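PDB 5BN3: NEQ263 from Nanoarchaeum equitans Kin4-M, which probably binds ATP or ADP as the B-type subunit of an archaeal ATP synthase core complex, which it forms together with its partner NeqA. Local coordinates for residues 155-164 and 184-192; 196-204 and 231-239. All coordinates share one frame; numbering follows the deposited sequence.

Overall arrangement
Both contacts belong to the P-loop-type nucleotide-binding domain, and the chain runs through them in series. In contact 1 strands 156-162 and 185-190 pair in parallel inside the central sheet; the chain then leaves the second strand, enters helix 196-215 and, after strand 220-226, returns as helix 228-241, so that contact 2 packs two helices beside that sheet. Their centres lie about 15 Å apart, and they touch directly where S190 OG approaches T202 OG1 at 3.0 Å, a probable hydrogen bond. Both lie away from R326, an ADP-binding residue seen in a structure of this protein; separately, the R204 side chain in contact 2 is about 12 Å from a bound magnesium ion.

Contact 1: residues 155-164 and 184-192; sequences KTIIFAAIGV and NSAIFISKA
F159 and I187 meet on one face of a parallel strand pair, the two strands of a beta-alpha-beta unit whose connecting helix, 166-178, packs over that same face. F159 carries its ring anti to its own backbone N (chi1 175°), and the ring slants across the I187 side chain with CD2 3.7 Å from I187 CG2. F172 of the covering helix stacks on this ring, so a large flat residue suits the place. Further along, A161 and I189 are side-by-side partners on this face, the A161 methyl (CB) 4.0 Å from I189 CG1.

The other face is turned to helix 196-215. Here I158 directs CG2 at the rim of the F188 ring, 4.0 Å from CE1 and near the ring plane, while A160, the bridge partner of F188, lies on M225 of strand 220-226. Against the helix, I158 packs on A206 and L209, A186 on L209, and F188 on V205.

Between the faces the backbones run almost parallel, 6° apart, and exchange N-H to C=O hydrogen bonds in the parallel pattern; A161 N to F188 O is the shortest at 2.7 Å. At the start of the pair, the T156 and N184 side chains cross at about a right angle, and T156 OG1 donates to N184 OD1 from 33° out of the carbonyl plane. At the far end G163, whose positive phi favours glycine, still donates its N-H to S190 O, though tilted from that carbonyl's plane, and one water bridges the segments, donating to V164 O and accepting from A192 N, each at 2.8 Å.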
loop_
_atom_site.group_PDB
_atom_site.type_symbol
_atom_site.label_atom_id
_atom_site.label_comp_id
_atom_site.label_asym_id
_atom_site.label_seq_id
_atom_site.Cartn_x
_atom_site.Cartn_y
_atom_site.Cartn_z
ATOM N N LYS B 155 25.033 31.612 -25.830
ATOM C CA LYS B 155 25.500 30.968 -24.608
ATOM C C LYS B 155 26.143 29.604 -24.846
ATOM O O LYS B 155 25.859 28.933 -25.839
ATOM C CB LYS B 155 24.332 30.816 -23.624
ATOM C CG LYS B 155 23.541 32.093 -23.378
ATOM C CD LYS B 155 22.359 31.836 -22.452
ATOM C CE LYS B 155 21.543 33.094 -22.221
ATOM N NZ LYS B 155 20.942 33.611 -23.477
ATOM N N THR B 156 27.011 29.199 -23.923
ATOM C CA THR B 156 27.538 27.841 -23.918
ATOM C C THR B 156 26.441 26.891 -23.443
ATOM O O THR B 156 25.784 27.148 -22.431
ATOM C CB THR B 156 28.749 27.715 -22.974
ATOM O OG1 THR B 156 29.784 28.616 -23.391
ATOM C CG2 THR B 156 29.290 26.297 -22.986
ATOM N N ILE B 157 26.228 25.805 -24.178
ATOM C CA ILE B 157 25.277 24.782 -23.758
ATOM C C ILE B 157 26.026 23.600 -23.157
ATOM O O ILE B 157 26.949 23.068 -23.770
ATOM C CB ILE B 157 24.423 24.284 -24.939
ATOM C CG1 ILE B 157 23.582 25.430 -25.505
ATOM C CG2 ILE B 157 23.513 23.147 -24.504
ATOM C CD1 ILE B 157 22.773 25.047 -26.724
ATOM N N ILE B 158 25.639 23.194 -21.954
ATOM C CA ILE B 158 26.188 21.979 -21.365
ATOM C C ILE B 158 25.089 20.928 -21.251
ATOM O O ILE B 158 24.048 21.164 -20.634
ATOM C CB ILE B 158 26.836 22.246 -19.994
ATOM C CG1 ILE B 158 27.981 23.249 -20.152
ATOM C CG2 ILE B 158 27.352 20.951 -19.382
ATOM C CD1 ILE B 158 28.690 23.588 -18.861
ATOM N N PHE B 159 25.324 19.774 -21.866
ATOM C CA PHE B 159 24.348 18.694 -21.897
ATOM C C PHE B 159 24.841 17.508 -21.080
ATOM O O PHE B 159 25.887 16.932 -21.380
ATOM C CB PHE B 159 24.084 18.274 -23.345
ATOM C CG PHE B 159 23.184 17.079 -23.484
ATOM C CD1 PHE B 159 21.976 17.015 -22.807
ATOM C CD2 PHE B 159 23.535 16.029 -24.318
ATOM C CE1 PHE B 159 21.145 15.917 -22.946
ATOM C CE2 PHE B 159 22.710 14.931 -24.464
ATOM C CZ PHE B 159 21.510 14.875 -23.774
ATOM N N ALA B 160 24.092 17.158 -20.039
ATOM C CA ALA B 160 24.407 15.984 -19.236
ATOM C C ALA B 160 23.431 14.858 -19.545
ATOM O O ALA B 160 22.247 14.945 -19.211
ATOM C CB ALA B 160 24.370 16.320 -17.762
ATOM N N ALA B 161 23.932 13.805 -20.183
ATOM C CA ALA B 161 23.117 12.635 -20.492
ATOM C C ALA B 161 23.341 11.552 -19.444
ATOM O O ALA B 161 24.413 10.947 -19.384
ATOM C CB ALA B 161 23.447 12.113 -21.873
ATOM N N ILE B 162 22.324 11.305 -18.624
ATOM C CA ILE B 162 22.451 10.376 -17.506
ATOM C C ILE B 162 21.726 9.058 -17.778
ATOM O O ILE B 162 20.518 8.945 -17.552
ATOM C CB ILE B 162 21.899 11.000 -16.203
ATOM C CG1 ILE B 162 22.427 12.429 -16.025
ATOM C CG2 ILE B 162 22.256 10.139 -15.001
ATOM C CD1 ILE B 162 21.759 13.195 -14.894
ATOM N N GLY B 163 22.467 8.068 -18.269
ATOM C CA GLY B 163 21.936 6.728 -18.465
ATOM C C GLY B 163 20.843 6.563 -19.507
ATOM O O GLY B 163 20.102 5.582 -19.469
ATOM N N VAL B 164 20.739 7.508 -20.438
ATOM C CA VAL B 164 19.755 7.406 -21.516
ATOM C C VAL B 164 20.300 6.562 -22.676
ATOM O O VAL B 164 21.514 6.486 -22.870
ATOM C CB VAL B 164 19.315 8.802 -22.023
ATOM C CG1 VAL B 164 18.655 9.598 -20.902
ATOM C CG2 VAL B 164 20.496 9.567 -22.591
ATOM N N ASN B 184 29.999 25.268 -29.583
ATOM C CA ASN B 184 29.862 25.972 -28.313
ATOM C C ASN B 184 29.054 25.144 -27.318
ATOM O O ASN B 184 28.181 25.660 -26.616
ATOM C CB ASN B 184 29.233 27.353 -28.514
ATOM C CG ASN B 184 29.500 28.292 -27.351
ATOM O OD1 ASN B 184 30.319 28.000 -26.476
ATOM N ND2 ASN B 184 28.814 29.429 -27.340
ATOM N N SER B 185 29.362 23.853 -27.265
ATOM C CA SER B 185 28.703 22.943 -26.340
ATOM C C SER B 185 29.699 21.977 -25.712
ATOM O O SER B 185 30.706 21.622 -26.327
ATOM C CB SER B 185 27.602 22.159 -27.055
ATOM O OG SER B 185 26.624 23.035 -27.584
ATOM N N ALA B 186 29.418 21.570 -24.480
ATOM C CA ALA B 186 30.171 20.511 -23.823
ATOM C C ALA B 186 29.186 19.415 -23.451
ATOM O O ALA B 186 28.178 19.682 -22.796
ATOM C CB ALA B 186 30.880 21.036 -22.591
ATOM N N ILE B 187 29.469 18.188 -23.874
ATOM C CA ILE B 187 28.534 17.086 -23.680
ATOM C C ILE B 187 29.116 15.989 -22.788
ATOM O O ILE B 187 30.220 15.494 -23.030
ATOM C CB ILE B 187 28.088 16.501 -25.038
ATOM C CG1 ILE B 187 27.383 17.584 -25.862
ATOM C CG2 ILE B 187 27.166 15.313 -24.841
ATOM C CD1 ILE B 187 27.018 17.157 -27.268
ATOM N N PHE B 188 28.368 15.622 -21.751
ATOM C CA PHE B 188 28.803 14.589 -20.816
ATOM C C PHE B 188 27.814 13.431 -20.826
ATOM O O PHE B 188 26.619 13.619 -20.586
ATOM C CB PHE B 188 28.953 15.175 -19.409
ATOM C CG PHE B 188 29.980 16.269 -19.319
ATOM C CD1 PHE B 188 29.633 17.591 -19.556
ATOM C CD2 PHE B 188 31.299 15.973 -19.008
ATOM C CE1 PHE B 188 30.582 18.599 -19.480
ATOM C CE2 PHE B 188 32.253 16.974 -18.929
ATOM C CZ PHE B 188 31.895 18.290 -19.166
ATOM N N ILE B 189 28.318 12.234 -21.113
ATOM C CA ILE B 189 27.460 11.074 -21.328
ATOM C C ILE B 189 27.851 9.883 -20.459
ATOM O O ILE B 189 28.989 9.420 -20.507
ATOM C CB ILE B 189 27.507 10.628 -22.808
ATOM C CG1 ILE B 189 27.028 11.759 -23.723
ATOM C CG2 ILE B 189 26.668 9.377 -23.024
ATOM C CD1 ILE B 189 27.303 11.519 -25.193
ATOM N N SER B 190 26.908 9.394 -19.659
ATOM C CA SER B 190 27.061 8.091 -19.018
ATOM C C SER B 190 26.037 7.140 -19.625
ATOM O O SER B 190 24.840 7.436 -19.635
ATOM C CB SER B 190 26.881 8.186 -17.501
ATOM O OG SER B 190 25.654 8.803 -17.158
ATOM N N LYS B 191 26.507 6.008 -20.144
ATOM C CA LYS B 191 25.626 5.049 -20.809
ATOM C C LYS B 191 24.682 4.351 -19.833
ATOM O O LYS B 191 24.945 4.300 -18.632
ATOM C CB LYS B 191 26.447 4.020 -21.592
ATOM C CG LYS B 191 27.344 4.637 -22.658
ATOM C CD LYS B 191 28.135 3.582 -23.415
ATOM C CE LYS B 191 29.112 4.224 -24.390
ATOM N NZ LYS B 191 28.431 5.123 -25.359
ATOM N N ALA B 192 23.584 3.813 -20.358
ATOM C CA ALA B 192 22.560 3.171 -19.535
ATOM C C ALA B 192 23.086 1.988 -18.723
ATOM O O ALA B 192 22.588 1.712 -17.628
ATOM C CB ALA B 192 21.387 2.739 -20.400
HETATM O O HOH W 1 23.299 8.493 -21.464
HETATM O O HOH W 2 23.258 4.365 -23.105
#

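Contact 2: residues 196-204 and 231-239; sequences PIEKIYTPR and YADALREIS
I200 is the knob of this helix pair, seated among Y231, A234, L235 and I238. Its branches divide the work: CD1 meets I238 CD1 tip to tip at 3.6 Å, while CG2 lies 3.8 Å from the A234 methyl. CG1 stands between backbone N and carbonyl carbon (chi1 67°), which places the two branches on different residues of the hole. Alanine at 234 suits the closest crossing, since P196 and K199 also reach its small side chain. The axes approach to 8.6 Å at a crossing angle of -131°.

P196, at the start of its helix, needs no amide hydrogen there; its ring lies across the E237 side chain at about a right angle, P196 CG 3.7 Å from E237 CD. At the other end the Y231 ring crosses the I200 side chain at about a right angle, CE1 3.6 Å from I200 CB, and P203 CG approaches the same atom, Y231 CE1, obliquely.

R204 NH1 donates to Y231 OH at 2.9 Å, the hydroxyl tilted 28° from the guanidinium plane. The same nitrogen reaches I200 O from above its carbonyl plane, a carbonyl that the R204 backbone N does not bond because the helix is kinked here.

Farther out, D258 of helix 255-263 forms a salt bridge with R204 NH2, which also holds the guanidinium, and hydrogen-bonds Y231 OH. E237 pairs with R351 of the neighbouring V-type ATP synthase alpha chain, and one water joins its OE1 to K199 NZ, which also bonds S194 O.

An apolar centre thus lies between two polar ends. The E237 end couples the helix packing to the subunit interface; at the other, D258 shares its negative charge between a guanidinium and a hydroxyl and probably orders both groups.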
loop_
_atom_site.group_PDB
_atom_site.type_symbol
_atom_site.label_atom_id
_atom_site.label_comp_id
_atom_site.label_asym_id
_atom_site.label_seq_id
_atom_site.Cartn_x
_atom_site.Cartn_y
_atom_site.Cartn_z
ATOM N N PRO B 196 27.017 2.820 -11.561
ATOM C CA PRO B 196 26.189 3.868 -10.957
ATOM C C PRO B 196 27.005 5.080 -10.515
ATOM O O PRO B 196 26.455 6.179 -10.472
ATOM C CB PRO B 196 25.556 3.170 -9.743
ATOM C CG PRO B 196 26.433 1.997 -9.466
ATOM C CD PRO B 196 26.951 1.559 -10.804
ATOM N N ILE B 197 28.283 4.890 -10.196
ATOM C CA ILE B 197 29.136 6.012 -9.808
ATOM C C ILE B 197 29.364 6.986 -10.974
ATOM O O ILE B 197 29.458 8.195 -10.766
ATOM C CB ILE B 197 30.486 5.536 -9.198
ATOM C CG1 ILE B 197 31.222 6.693 -8.520
ATOM C CG2 ILE B 197 31.378 4.906 -10.254
ATOM C CD1 ILE B 197 30.595 7.131 -7.223
ATOM N N GLU B 198 29.433 6.470 -12.200
ATOM C CA GLU B 198 29.591 7.341 -13.363
ATOM C C GLU B 198 28.311 8.132 -13.617
ATOM O O GLU B 198 28.354 9.296 -14.025
ATOM C CB GLU B 198 29.970 6.544 -14.618
ATOM C CG GLU B 198 30.164 7.438 -15.841
ATOM C CD GLU B 198 30.579 6.690 -17.093
ATOM O OE1 GLU B 198 30.920 5.490 -17.007
ATOM O OE2 GLU B 198 30.566 7.316 -18.176
ATOM N N LYS B 199 27.172 7.494 -13.370
ATOM C CA LYS B 199 25.881 8.136 -13.583
ATOM C C LYS B 199 25.663 9.324 -12.648
ATOM O O LYS B 199 25.211 10.380 -13.082
ATOM C CB LYS B 199 24.739 7.123 -13.434
ATOM C CG LYS B 199 24.636 6.115 -14.579
ATOM C CD LYS B 199 23.304 5.366 -14.532
ATOM C CE LYS B 199 23.198 4.325 -15.640
ATOM N NZ LYS B 199 23.925 3.067 -15.319
ATOM N N ILE B 200 25.984 9.160 -11.369
ATOM C CA ILE B 200 25.750 10.244 -10.414
ATOM C C ILE B 200 26.813 11.339 -10.492
ATOM O O ILE B 200 26.591 12.456 -10.025
ATOM C CB ILE B 200 25.598 9.747 -8.954
ATOM C CG1 ILE B 200 26.914 9.170 -8.431
ATOM C CG2 ILE B 200 24.459 8.735 -8.842
ATOM C CD1 ILE B 200 27.015 9.202 -6.916
ATOM N N TYR B 201 27.963 11.020 -11.080
ATOM C CA TYR B 201 29.011 12.017 -11.296
ATOM C C TYR B 201 28.754 12.868 -12.538
ATOM O O TYR B 201 29.260 13.983 -12.646
ATOM C CB TYR B 201 30.390 11.349 -11.387
ATOM C CG TYR B 201 31.033 11.072 -10.047
ATOM C CD1 TYR B 201 30.311 11.201 -8.868
ATOM C CD2 TYR B 201 32.367 10.703 -9.960
ATOM C CE1 TYR B 201 30.899 10.956 -7.642
ATOM C CE2 TYR B 201 32.963 10.459 -8.737
ATOM C CZ TYR B 201 32.226 10.588 -7.584
ATOM O OH TYR B 201 32.814 10.345 -6.363
ATOM N N THR B 202 27.961 12.341 -13.467
ATOM C CA THR B 202 27.666 13.050 -14.718
ATOM C C THR B 202 27.136 14.477 -14.512
ATOM O O THR B 202 27.696 15.421 -15.069
ATOM C CB THR B 202 26.709 12.242 -15.632
ATOM O OG1 THR B 202 27.288 10.964 -15.917
ATOM C CG2 THR B 202 26.454 12.981 -16.929
ATOM N N PRO B 203 26.068 14.649 -13.706
ATOM C CA PRO B 203 25.610 16.031 -13.545
ATOM C C PRO B 203 26.578 16.864 -12.711
ATOM O O PRO B 203 26.579 18.084 -12.840
ATOM C CB PRO B 203 24.279 15.874 -12.805
ATOM C CG PRO B 203 24.427 14.597 -12.047
ATOM C CD PRO B 203 25.223 13.702 -12.950
ATOM N N ARG B 204 27.380 16.218 -11.868
ATOM C CA ARG B 204 28.319 16.937 -11.010
ATOM C C ARG B 204 29.499 17.529 -11.781
ATOM O O ARG B 204 29.902 18.666 -11.526
ATOM C CB ARG B 204 28.809 16.033 -9.872
ATOM C CG ARG B 204 27.776 15.819 -8.768
ATOM C CD ARG B 204 28.262 14.840 -7.711
ATOM N NE ARG B 204 27.418 14.864 -6.517
ATOM C CZ ARG B 204 26.329 14.120 -6.351
ATOM N NH1 ARG B 204 25.947 13.279 -7.301
ATOM N NH2 ARG B 204 25.624 14.214 -5.233
ATOM N N TYR B 231 18.996 9.104 -12.826
ATOM C CA TYR B 231 19.919 9.560 -11.794
ATOM C C TYR B 231 19.515 9.034 -10.422
ATOM O O TYR B 231 20.348 8.533 -9.666
ATOM C CB TYR B 231 20.003 11.091 -11.762
ATOM C CG TYR B 231 20.813 11.597 -10.592
ATOM C CD1 TYR B 231 22.192 11.696 -10.672
ATOM C CD2 TYR B 231 20.200 11.952 -9.398
ATOM C CE1 TYR B 231 22.938 12.143 -9.600
ATOM C CE2 TYR B 231 20.936 12.395 -8.324
ATOM C CZ TYR B 231 22.303 12.486 -8.429
ATOM O OH TYR B 231 23.035 12.935 -7.355
ATOM N N ALA B 232 18.235 9.169 -10.096
ATOM C CA ALA B 232 17.720 8.665 -8.832
ATOM C C ALA B 232 17.922 7.156 -8.712
ATOM O O ALA B 232 18.199 6.646 -7.627
ATOM C CB ALA B 232 16.255 9.019 -8.682
ATOM N N ASP B 233 17.775 6.450 -9.832
ATOM C CA ASP B 233 17.945 5.002 -9.861
ATOM C C ASP B 233 19.380 4.615 -9.511
ATOM O O ASP B 233 19.617 3.661 -8.769
ATOM C CB ASP B 233 17.572 4.455 -11.242
ATOM C CG ASP B 233 17.706 2.948 -11.329
ATOM O OD1 ASP B 233 18.836 2.457 -11.547
ATOM O OD2 ASP B 233 16.682 2.244 -11.190
ATOM N N ALA B 234 20.334 5.364 -10.050
ATOM C CA ALA B 234 21.742 5.126 -9.765
ATOM C C ALA B 234 22.063 5.422 -8.302
ATOM O O ALA B 234 22.832 4.695 -7.670
ATOM C CB ALA B 234 22.611 5.961 -10.681
ATOM N N LEU B 235 21.474 6.489 -7.767
ATOM C CA LEU B 235 21.669 6.847 -6.366
ATOM C C LEU B 235 21.133 5.757 -5.444
ATOM O O LEU B 235 21.734 5.452 -4.412
ATOM C CB LEU B 235 20.990 8.186 -6.050
ATOM C CG LEU B 235 21.448 8.866 -4.759
ATOM C CD1 LEU B 235 22.871 9.377 -4.913
ATOM C CD2 LEU B 235 20.512 9.997 -4.350
ATOM N N ARG B 236 20.002 5.173 -5.822
ATOM C CA ARG B 236 19.402 4.087 -5.054
ATOM C C ARG B 236 20.272 2.840 -5.114
ATOM O O ARG B 236 20.377 2.093 -4.138
ATOM C CB ARG B 236 18.001 3.777 -5.587
ATOM C CG ARG B 236 17.329 2.584 -4.929
ATOM C CD ARG B 236 15.892 2.435 -5.400
ATOM N NE ARG B 236 15.806 2.226 -6.845
ATOM C CZ ARG B 236 14.665 2.177 -7.527
ATOM N NH1 ARG B 236 13.507 2.322 -6.898
ATOM N NH2 ARG B 236 14.684 1.989 -8.836
ATOM N N GLU B 237 20.890 2.617 -6.267
ATOM C CA GLU B 237 21.764 1.469 -6.445
ATOM C C GLU B 237 22.945 1.546 -5.477
ATOM O O GLU B 237 23.288 0.564 -4.816
ATOM C CB GLU B 237 22.248 1.400 -7.892
ATOM C CG GLU B 237 23.062 0.167 -8.196
ATOM C CD GLU B 237 23.332 -0.011 -9.673
ATOM O OE1 GLU B 237 22.774 0.756 -10.491
ATOM O OE2 GLU B 237 24.104 -0.925 -10.020
ATOM N N ILE B 238 23.546 2.729 -5.391
ATOM C CA ILE B 238 24.655 2.978 -4.477
ATOM C C ILE B 238 24.201 2.920 -3.023
ATOM O O ILE B 238 24.873 2.326 -2.178
ATOM C CB ILE B 238 25.302 4.346 -4.765
ATOM C CG1 ILE B 238 25.830 4.375 -6.201
ATOM C CG2 ILE B 238 26.417 4.641 -3.775
ATOM C CD1 ILE B 238 26.417 5.697 -6.617
ATOM N N SER B 239 23.059 3.536 -2.735
ATOM C CA SER B 239 22.502 3.528 -1.388
ATOM C C SER B 239 22.241 2.114 -0.880
ATOM O O SER B 239 22.373 1.853 0.310
ATOM C CB SER B 239 21.206 4.337 -1.342
ATOM O OG SER B 239 20.588 4.221 -0.075
HETATM O O HOH W 3 23.697 2.063 -12.868
#